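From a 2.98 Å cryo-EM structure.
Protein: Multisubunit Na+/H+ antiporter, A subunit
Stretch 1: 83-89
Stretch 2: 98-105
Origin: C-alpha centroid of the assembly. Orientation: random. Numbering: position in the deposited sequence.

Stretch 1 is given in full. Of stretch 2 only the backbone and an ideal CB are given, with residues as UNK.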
ATOM      1  N   GLU A  83     -21.586 -63.059  92.218  1.00107.69           N
ATOM      2  CA  GLU A  83     -21.094 -61.781  91.722  1.00108.36           C
ATOM      3  C   GLU A  83     -20.363 -62.002  90.405  1.00101.75           C
ATOM      4  O   GLU A  83     -19.622 -62.976  90.255  1.00102.75           O
ATOM      5  CB  GLU A  83     -20.170 -61.106  92.746  1.00114.95           C
ATOM      6  CG  GLU A  83     -19.649 -59.744  92.332  1.00128.88           C
ATOM      7  CD  GLU A  83     -20.743 -58.699  92.226  1.00129.01           C
ATOM      8  OE1 GLU A  83     -21.753 -58.805  92.954  1.00127.12           O
ATOM      9  OE2 GLU A  83     -20.592 -57.771  91.404  1.00126.98           O
ATOM     10  N   VAL A  84     -20.581 -61.101  89.449  1.00 99.34           N
ATOM     11  CA  VAL A  84     -20.039 -61.232  88.106  1.00 98.68           C
ATOM     12  C   VAL A  84     -18.976 -60.167  87.878  1.00 86.10           C
ATOM     13  O   VAL A  84     -18.883 -59.173  88.602  1.00 81.13           O
ATOM     14  CB  VAL A  84     -21.147 -61.132  87.046  1.00105.79           C
ATOM     15  CG1 VAL A  84     -22.132 -62.258  87.239  1.00113.42           C
ATOM     16  CG2 VAL A  84     -21.847 -59.784  87.147  1.00 99.41           C
ATOM     17  N   ILE A  85     -18.162 -60.384  86.849  1.00 79.53           N
ATOM     18  CA  ILE A  85     -17.041 -59.500  86.540  1.00 66.35           C
ATOM     19  C   ILE A  85     -17.243 -58.932  85.142  1.00 67.08           C
ATOM     20  O   ILE A  85     -17.259 -59.681  84.160  1.00 69.70           O
ATOM     21  CB  ILE A  85     -15.700 -60.237  86.644  1.00 63.71           C
ATOM     22  CG1 ILE A  85     -15.538 -60.831  88.041  1.00 66.96           C
ATOM     23  CG2 ILE A  85     -14.556 -59.307  86.317  1.00 72.18           C
ATOM     24  CD1 ILE A  85     -15.607 -59.807  89.151  1.00 89.07           C
ATOM     25  N   ARG A  86     -17.385 -57.612  85.048  1.00 57.07           N
ATOM     26  CA  ARG A  86     -17.705 -56.943  83.796  1.00 43.03           C
ATOM     27  C   ARG A  86     -16.572 -56.015  83.386  1.00 50.42           C
ATOM     28  O   ARG A  86     -15.987 -55.327  84.226  1.00 60.32           O
ATOM     29  CB  ARG A  86     -19.007 -56.154  83.923  1.00 49.97           C
ATOM     30  CG  ARG A  86     -20.222 -57.024  84.160  1.00 82.52           C
ATOM     31  CD  ARG A  86     -21.497 -56.212  84.305  1.00 91.06           C
ATOM     32  NE  ARG A  86     -21.856 -55.527  83.069  1.00 93.70           N
ATOM     33  CZ  ARG A  86     -21.819 -54.208  82.913  1.00101.75           C
ATOM     34  NH1 ARG A  86     -21.444 -53.430  83.919  1.00102.86           N
ATOM     35  NH2 ARG A  86     -22.159 -53.665  81.752  1.00103.53           N
ATOM     36  N   ALA A  87     -16.271 -55.993  82.089  1.00 44.19           N
ATOM     37  CA  ALA A  87     -15.208 -55.149  81.562  1.00 41.31           C
ATOM     38  C   ALA A  87     -15.566 -54.722  80.148  1.00 54.29           C
ATOM     39  O   ALA A  87     -16.327 -55.395  79.454  1.00 59.75           O
ATOM     40  CB  ALA A  87     -13.860 -55.868  81.580  1.00 31.28           C
ATOM     41  N   THR A  88     -14.994 -53.597  79.716  1.00 54.88           N
ATOM     42  CA  THR A  88     -15.376 -52.981  78.450  1.00 52.61           C
ATOM     43  C   THR A  88     -14.157 -52.341  77.802  1.00 49.00           C
ATOM     44  O   THR A  88     -13.419 -51.613  78.467  1.00 53.30           O
ATOM     45  CB  THR A  88     -16.470 -51.925  78.678  1.00 69.08           C
ATOM     46  OG1 THR A  88     -17.600 -52.528  79.317  1.00 70.09           O
ATOM     47  CG2 THR A  88     -16.932 -51.324  77.368  1.00 83.01           C
ATOM     48  N   MET A  89     -13.946 -52.613  76.515  1.00 45.02           N
ATOM     49  CA  MET A  89     -12.926 -51.927  75.718  1.00 43.15           C
ATOM     50  C   MET A  89     -13.538 -51.514  74.386  1.00 58.28           C
ATOM     51  O   MET A  89     -13.728 -52.371  73.508  1.00 64.17           O
ATOM     52  CB  MET A  89     -11.712 -52.815  75.489  1.00 41.17           C
ATOM     53  CG  MET A  89     -10.606 -52.140  74.708  1.00 56.54           C
ATOM     54  SD  MET A  89      -9.169 -53.185  74.410  1.00 58.57           S
ATOM     55  CE  MET A  89      -8.441 -53.231  76.043  1.00 54.57           C
ATOM     56  N   UNK A  98     -18.125 -52.791  70.979  1.00 42.13           N
ATOM     57  CA  UNK A  98     -17.057 -52.861  71.956  1.00 37.69           C
ATOM     58  C   UNK A  98     -16.595 -54.303  72.075  1.00 33.43           C
ATOM     59  O   UNK A  98     -17.252 -55.229  71.603  1.00 35.49           O
ATOM     60  CB  UNK A  98     -17.512 -52.316  73.311  1.00 37.69           C
ATOM     61  N   UNK A  99     -15.432 -54.485  72.684  1.00 38.34           N
ATOM     62  CA  UNK A  99     -15.041 -55.772  73.237  1.00 47.33           C
ATOM     63  C   UNK A  99     -15.521 -55.763  74.676  1.00 47.80           C
ATOM     64  O   UNK A  99     -14.854 -55.249  75.574  1.00 57.79           O
ATOM     65  CB  UNK A  99     -13.534 -56.016  73.135  1.00 47.33           C
ATOM     66  N   UNK A 100     -16.729 -56.263  74.887  1.00 44.49           N
ATOM     67  CA  UNK A 100     -17.196 -56.448  76.244  1.00 50.11           C
ATOM     68  C   UNK A 100     -16.688 -57.781  76.773  1.00 48.33           C
ATOM     69  O   UNK A 100     -16.309 -58.676  76.015  1.00 49.56           O
ATOM     70  CB  UNK A 100     -18.723 -56.378  76.311  1.00 50.11           C
ATOM     71  N   UNK A 101     -16.675 -57.903  78.094  1.00 45.48           N
ATOM     72  CA  UNK A 101     -16.309 -59.147  78.750  1.00 44.10           C
ATOM     73  C   UNK A 101     -17.186 -59.305  79.977  1.00 46.67           C
ATOM     74  O   UNK A 101     -17.316 -58.374  80.776  1.00 55.04           O
ATOM     75  CB  UNK A 101     -14.825 -59.171  79.122  1.00 44.10           C
ATOM     76  N   UNK A 102     -17.792 -60.479  80.110  1.00 41.30           N
ATOM     77  CA  UNK A 102     -18.691 -60.792  81.207  1.00 39.42           C
ATOM     78  C   UNK A 102     -18.268 -62.138  81.756  1.00 48.02           C
ATOM     79  O   UNK A 102     -18.122 -63.099  80.997  1.00 60.71           O
ATOM     80  CB  UNK A 102     -20.155 -60.800  80.762  1.00 39.42           C
ATOM     81  N   UNK A 103     -18.041 -62.200  83.061  1.00 46.89           N
ATOM     82  CA  UNK A 103     -17.510 -63.390  83.703  1.00 44.49           C
ATOM     83  C   UNK A 103     -18.495 -63.834  84.769  1.00 40.20           C
ATOM     84  O   UNK A 103     -18.753 -63.101  85.734  1.00 41.84           O
ATOM     85  CB  UNK A 103     -16.126 -63.132  84.302  1.00 44.49           C
ATOM     86  N   UNK A 104     -19.042 -65.030  84.581  1.00 48.20           N
ATOM     87  CA  UNK A 104     -19.935 -65.692  85.524  1.00 50.11           C
ATOM     88  C   UNK A 104     -19.525 -67.161  85.561  1.00 47.00           C
ATOM     89  O   UNK A 104     -18.415 -67.518  85.152  1.00 46.49           O
ATOM     90  CB  UNK A 104     -21.404 -65.524  85.131  1.00 50.11           C
ATOM     91  N   UNK A 105     -20.412 -68.021  86.068  1.00 43.25           N
ATOM     92  CA  UNK A 105     -20.033 -69.403  86.336  1.00 53.21           C
ATOM     93  C   UNK A 105     -19.736 -70.226  85.094  1.00 49.21           C
ATOM     94  O   UNK A 105     -18.782 -71.012  85.077  1.00 54.04           O
ATOM     95  CB  UNK A 105     -21.147 -70.088  87.131  1.00 53.21           C
TER

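Six backbone hydrogen bonds fix the frame. The strand 85-89 and the strand 98-103 run antiparallel, at 172° between their N-to-C directions, so successive side chains of stretch 2 alternate between the face of Ile-85, Ala-87 and Met-89 and the face of Arg-86 and Thr-88.

At position 98 the ideal CB points toward stretch 1, 3.8 Å from Met-89 O and 4.2 Å from Thr-88 CG2. Phi/psi of -135/165 is extended, and small or polar residues would suit, though a larger one is not excluded. The deposited residue is Ser-98, with chi1 m; its CB keeps the 4.2 Å contact with Thr-88 CG2.

Position 99 pairs with Met-89 through two hydrogen bonds: the nitrogen at 99 to Met-89 O, 2.8 Å, and Met-89 N to the oxygen at 99, 2.9 Å. Its CB lies on the methionine's face of the sheet, which favors an apolar side chain, aliphatic or aromatic. It is Phe-99. Its CB lies 4.3 Å from Met-89 CB, while chi1 m carries the ring onward, with Met-89 O at the ring edge, near its plane.

Position 100 is a non-hydrogen-bonded partner of Thr-88, with CA atoms 4.5 Å apart. The ideal CB is 5.0 Å from Thr-88 OG1, leaving room for a short polar or beta-branched residue. Asp-100 occupies it, and the end of its side chain comes nearer to stretch 1, with OD1 3.4 Å from Thr-88 CG2, a contact with a methyl group. Along the backbone, Asp-100 CA makes a CA-H...O contact with Ala-87 O at 3.5 Å.

Position 101 forms a hydrogen-bonded pair with Ala-87, both N-to-O distances being 2.9 Å: from the nitrogen at 101 to Ala-87 O and from Ala-87 N to the oxygen at 101. Opposite is only a methyl group, so apolar residues of several sizes could be considered. Ala-101 is the choice found, its CB 4.2 Å from Ala-87 CB.

At position 102 the CB shares a face with Arg-86, 5.1 Å from its CG, and Val-84 lies further along. A long side chain, aromatic or aliphatic, could reach both. Tyr-102 does so: chi1 t sends the ring along Arg-86, whose CG sits at the ring edge, 3.6 Å from Tyr-102 CD1. Further out, Tyr-102 CE1 is 3.7 Å from Val-84 CG2, and OH is 3.3 Å from Val-84 CG1.

Position 103 is hydrogen-bonded to Ile-85: its nitrogen to Ile-85 O, 2.9 Å, and Ile-85 N to its oxygen, 3.0 Å. Phi/psi of -122/117 and an isoleucine partner suit Val, Ile or another apolar residue. In Val-103, chi1 t, CB meets Ile-85 CB at 3.8 Å.

Position 104 has its CB sideways, 4.0 Å from Val-84 CG1, and precedes a helix, where Asp, Asn, Ser or Thr is common. Asp-104 takes the N-cap position; its carboxylate leads away from stretch 1.

Position 105 is helical, phi/psi -67/-40, with nothing of stretch 1 within 5.5 Å of its ideal CB, so stretch 1 sets no preference; it is Gly-105.

Stretch 2 (98-105) SFDAYVDG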
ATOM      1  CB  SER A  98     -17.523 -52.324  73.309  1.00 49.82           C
ATOM      2  OG  SER A  98     -17.876 -50.959  73.209  1.00 56.90           O
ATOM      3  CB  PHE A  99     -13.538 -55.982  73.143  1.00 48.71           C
ATOM      4  CG  PHE A  99     -13.052 -56.190  71.755  1.00 53.56           C
ATOM      5  CD1 PHE A  99     -13.168 -57.427  71.153  1.00 56.05           C
ATOM      6  CD2 PHE A  99     -12.481 -55.154  71.047  1.00 62.67           C
ATOM      7  CE1 PHE A  99     -12.723 -57.628  69.869  1.00 63.41           C
ATOM      8  CE2 PHE A  99     -12.030 -55.350  69.759  1.00 81.32           C
ATOM      9  CZ  PHE A  99     -12.153 -56.589  69.172  1.00 73.72           C
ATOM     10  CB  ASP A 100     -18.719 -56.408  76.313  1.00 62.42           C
ATOM     11  CG  ASP A 100     -19.289 -55.064  75.955  1.00 75.00           C
ATOM     12  OD1 ASP A 100     -18.598 -54.050  76.155  1.00 76.41           O
ATOM     13  OD2 ASP A 100     -20.443 -55.021  75.480  1.00 71.30           O
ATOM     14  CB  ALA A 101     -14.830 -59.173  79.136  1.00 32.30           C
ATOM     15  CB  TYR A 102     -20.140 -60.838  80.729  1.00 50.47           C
ATOM     16  CG  TYR A 102     -21.180 -61.064  81.790  1.00 62.09           C
ATOM     17  CD1 TYR A 102     -21.586 -60.033  82.617  1.00 73.03           C
ATOM     18  CD2 TYR A 102     -21.784 -62.300  81.939  1.00 61.10           C
ATOM     19  CE1 TYR A 102     -22.557 -60.228  83.575  1.00 77.42           C
ATOM     20  CE2 TYR A 102     -22.753 -62.509  82.895  1.00 70.93           C
ATOM     21  CZ  TYR A 102     -23.136 -61.468  83.712  1.00 74.80           C
ATOM     22  OH  TYR A 102     -24.106 -61.671  84.664  1.00 82.83           O
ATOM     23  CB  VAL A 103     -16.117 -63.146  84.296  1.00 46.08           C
ATOM     24  CG1 VAL A 103     -15.679 -64.333  85.073  1.00 35.28           C
ATOM     25  CG2 VAL A 103     -15.117 -62.871  83.191  1.00 53.45           C
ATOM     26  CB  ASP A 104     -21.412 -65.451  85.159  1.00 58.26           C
ATOM     27  CG  ASP A 104     -21.777 -65.925  83.751  1.00 86.47           C
ATOM     28  OD1 ASP A 104     -20.896 -66.359  82.980  1.00 88.48           O
ATOM     29  OD2 ASP A 104     -22.974 -65.853  83.409  1.00 89.66           O
TER
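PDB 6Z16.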